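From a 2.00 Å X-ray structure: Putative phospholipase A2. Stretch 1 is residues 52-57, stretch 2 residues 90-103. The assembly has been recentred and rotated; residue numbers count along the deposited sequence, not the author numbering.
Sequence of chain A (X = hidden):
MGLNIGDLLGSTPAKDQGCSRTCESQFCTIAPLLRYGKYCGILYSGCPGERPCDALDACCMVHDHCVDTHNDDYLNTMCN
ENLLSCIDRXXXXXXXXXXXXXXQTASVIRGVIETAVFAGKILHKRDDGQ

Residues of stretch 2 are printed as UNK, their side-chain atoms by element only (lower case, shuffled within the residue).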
# COMPACT_ATOMS: atom_id res chain seq x y z
N PRO A 52 -11.03 -4.45 -0.97
CA PRO A 52 -9.97 -4.07 -1.90
C PRO A 52 -10.30 -4.54 -3.31
O PRO A 52 -11.16 -5.40 -3.49
CB PRO A 52 -8.74 -4.84 -1.39
CG PRO A 52 -9.10 -5.32 -0.04
CD PRO A 52 -10.58 -5.46 0.00
N CYS A 53 -9.61 -3.97 -4.29
CA CYS A 53 -9.96 -4.14 -5.69
C CYS A 53 -9.30 -5.36 -6.33
O CYS A 53 -9.77 -5.86 -7.36
CB CYS A 53 -9.58 -2.88 -6.46
SG CYS A 53 -10.41 -1.42 -5.84
N ASP A 54 -8.20 -5.81 -5.73
CA ASP A 54 -7.48 -7.01 -6.16
C ASP A 54 -6.51 -7.41 -5.05
O ASP A 54 -6.57 -6.83 -3.95
CB ASP A 54 -6.77 -6.82 -7.52
CG ASP A 54 -5.65 -5.78 -7.49
OD1 ASP A 54 -5.37 -5.17 -6.43
OD2 ASP A 54 -5.05 -5.56 -8.56
N ALA A 55 -5.65 -8.38 -5.32
CA ALA A 55 -4.69 -8.90 -4.34
C ALA A 55 -3.68 -7.85 -3.89
O ALA A 55 -3.37 -7.74 -2.70
CB ALA A 55 -3.96 -10.13 -4.89
N LEU A 56 -3.17 -7.07 -4.85
CA LEU A 56 -2.25 -5.98 -4.53
C LEU A 56 -2.92 -4.93 -3.66
O LEU A 56 -2.35 -4.48 -2.67
CB LEU A 56 -1.66 -5.34 -5.80
CG LEU A 56 -0.59 -4.25 -5.59
CD1 LEU A 56 0.59 -4.74 -4.76
CD2 LEU A 56 -0.12 -3.70 -6.94
N ASP A 57 -4.15 -4.55 -4.02
CA ASP A 57 -4.91 -3.59 -3.22
C ASP A 57 -5.13 -4.10 -1.78
O ASP A 57 -5.06 -3.32 -0.81
CB ASP A 57 -6.24 -3.28 -3.90
CG ASP A 57 -6.83 -1.96 -3.46
OD1 ASP A 57 -6.06 -1.07 -3.05
OD2 ASP A 57 -8.08 -1.82 -3.54
N UNK A 90 1.36 -11.81 -4.83
CA UNK A 90 0.17 -11.26 -5.47
C UNK A 90 -0.14 -12.01 -6.77
O UNK A 90 0.74 -12.22 -7.60
c UNK A 90 0.03 -8.97 -4.44
c UNK A 90 0.36 -9.74 -5.71
c UNK A 90 -0.45 -9.24 -6.88
N UNK A 91 -1.40 -12.43 -6.93
CA UNK A 91 -1.84 -13.12 -8.14
C UNK A 91 -3.35 -12.98 -8.40
O UNK A 91 -4.08 -12.36 -7.61
c UNK A 91 -1.46 -14.61 -8.08
o UNK A 91 -2.07 -15.25 -6.98
N UNK A 92 -3.80 -13.52 -9.53
CA UNK A 92 -5.21 -13.50 -9.89
C UNK A 92 -5.62 -12.32 -10.75
O UNK A 92 -4.79 -11.52 -11.19
N UNK A 93 -6.93 -12.22 -10.98
CA UNK A 93 -7.49 -11.15 -11.79
C UNK A 93 -7.33 -9.82 -11.08
O UNK A 93 -7.39 -9.73 -9.86
c UNK A 93 -8.96 -11.42 -12.07
N UNK A 94 -7.14 -8.77 -11.87
CA UNK A 94 -7.23 -7.42 -11.33
C UNK A 94 -8.63 -6.88 -11.64
O UNK A 94 -9.44 -7.57 -12.27
o UNK A 94 -6.11 -5.26 -11.15
c UNK A 94 -6.27 -6.24 -13.37
c UNK A 94 -6.10 -6.50 -11.87
N UNK A 95 -8.90 -5.67 -11.17
CA UNK A 95 -10.20 -5.05 -11.38
C UNK A 95 -10.35 -4.55 -12.82
O UNK A 95 -9.36 -4.19 -13.47
c UNK A 95 -8.38 -0.77 -10.93
c UNK A 95 -10.43 -3.92 -10.37
c UNK A 95 -7.14 -2.24 -9.46
c UNK A 95 -7.24 -1.03 -10.17
c UNK A 95 -9.40 -1.71 -10.99
c UNK A 95 -9.31 -2.92 -10.30
c UNK A 95 -8.17 -3.17 -9.53
N UNK A 96 -11.60 -4.58 -13.34
CA UNK A 96 -11.81 -4.04 -14.67
C UNK A 96 -11.55 -2.54 -14.71
O UNK A 96 -11.88 -1.83 -13.75
c UNK A 96 -12.82 -5.17 -12.75
c UNK A 96 -13.90 -4.71 -13.67
c UNK A 96 -13.29 -4.34 -14.96
N UNK A 97 -10.96 -2.07 -15.79
CA UNK A 97 -10.63 -0.66 -15.92
C UNK A 97 -9.32 -0.26 -15.27
O UNK A 97 -9.00 0.92 -15.19
N UNK A 98 -8.55 -1.25 -14.82
CA UNK A 98 -7.21 -1.01 -14.27
C UNK A 98 -6.25 -0.57 -15.38
O UNK A 98 -5.85 -1.38 -16.21
n UNK A 98 -4.89 -3.06 -12.15
c UNK A 98 -6.68 -2.26 -13.57
o UNK A 98 -4.89 -0.89 -12.72
c UNK A 98 -5.41 -2.01 -12.78
N UNK A 99 -5.90 0.71 -15.38
CA UNK A 99 -4.98 1.26 -16.38
C UNK A 99 -3.52 0.97 -16.05
O UNK A 99 -2.62 1.23 -16.85
n UNK A 99 -9.49 3.02 -17.86
c UNK A 99 -6.64 3.20 -16.80
c UNK A 99 -8.34 3.65 -18.58
c UNK A 99 -5.19 2.77 -16.52
c UNK A 99 -7.01 2.98 -18.26
N UNK A 100 -3.28 0.44 -14.84
CA UNK A 100 -1.94 0.10 -14.40
C UNK A 100 -1.62 -1.35 -14.75
O UNK A 100 -2.51 -2.16 -15.01
c UNK A 100 -1.79 0.31 -12.89
s UNK A 100 -1.99 2.02 -12.29
N UNK A 101 -0.33 -1.65 -14.77
CA UNK A 101 0.15 -3.02 -14.85
C UNK A 101 0.44 -3.53 -13.44
O UNK A 101 1.20 -2.90 -12.70
c UNK A 101 1.94 -4.46 -15.91
n UNK A 101 1.55 -5.08 -17.02
o UNK A 101 2.69 -4.98 -15.08
c UNK A 101 1.41 -3.06 -15.71
N UNK A 102 -0.18 -4.65 -13.07
CA UNK A 102 -0.07 -5.18 -11.70
C UNK A 102 1.38 -5.36 -11.26
O UNK A 102 1.81 -4.79 -10.25
c UNK A 102 -0.73 -7.00 -10.08
c UNK A 102 -2.34 -6.28 -11.84
c UNK A 102 -0.87 -6.49 -11.51
N UNK A 103 2.14 -6.15 -12.02
CA UNK A 103 3.53 -6.46 -11.69
C UNK A 103 4.41 -5.23 -11.64
O UNK A 103 5.24 -5.09 -10.75
O HOH W 1 -6.03 -10.32 -7.67

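Position 90 carries three carbons, one bearing the other two. The CA-to-CB bond points toward stretch 1, with one tip 3.7 Å from Leu56 N and the other 4.1 Å from Ala55 CB, at the start of the helix. A short beta-branched chain fits: Val90.

Position 91 has one carbon then one oxygen, pointing away. This is Ser91, whose backbone does the work: its O lies 3.5 Å from Ala55 CB.

Position 92 has no side chain. With phi 92° and psi -174°, a CB would jam against the preceding carbonyl, so the backbone itself asks for Gly92.

Position 93 shows a single carbon, set sideways and touching nothing on stretch 1: Ala93. Its carbonyl O approaches Asp54 CB at 3.8 Å.

Position 94 has one carbon carrying an oxygen and a carbon. The oxygen sits 2.8 Å from Asp54 OD2, which marks a hydroxyl rather than a second methyl: Thr94, donating from OG1.

Position 95 is one carbon followed by a six-carbon ring, with no terminal oxygen: Phe95. Its CD1 packs 3.4 Å from Cys53 CB, and Cys53 SG lies 4.9 Å from the ring centroid, in an oblique sulfur-aromatic contact.

Position 96 has three carbons closing onto the backbone N: Pro96. Position 97 is bare, and at phi 84° and psi 8° a CB would again strike the previous carbonyl: Gly97. These two form the middle of a type II turn.

Position 98 has two carbons, the second bearing O and N: Asn98. Its ND2 donates to Thr94 OG1 at 2.7 Å, while its OD1 accepts from the N of position 100 at 3.0 Å.

Position 99, four carbons ending in nitrogen, is Lys99, far from stretch 1. Position 100, a carbon then sulfur, is Cys100, covalently bonded elsewhere in the structure.

Position 101 repeats the amide pattern: Asn101, capping the helix that follows. Position 102 has a three-carbon fork, 4.3 Å from Asp54 OD2 at its nearest: Val102; its backbone O meets Leu56 CD2 at 4.0 Å. Position 103, without side chain, is Gly103, although a CB would have room.

The contact joins a capped helix start to a loop. Asp54 serves both: OD1 accepts from Asp57 N at 2.8 Å, while OD2 takes the Thr94 hydroxyl, itself braced by Asn98. Around this polar centre, Phe95 packs on Cys53 and Val90 on Ala55 and Leu56. One water accepts from Ala55 N at 3.1 Å and donates to Ser91 O at 2.8 Å and Ala93 O at 2.6 Å, joining backbone to backbone.

Stretch 2, residues 90-103: VSGATFPGNKCNVG
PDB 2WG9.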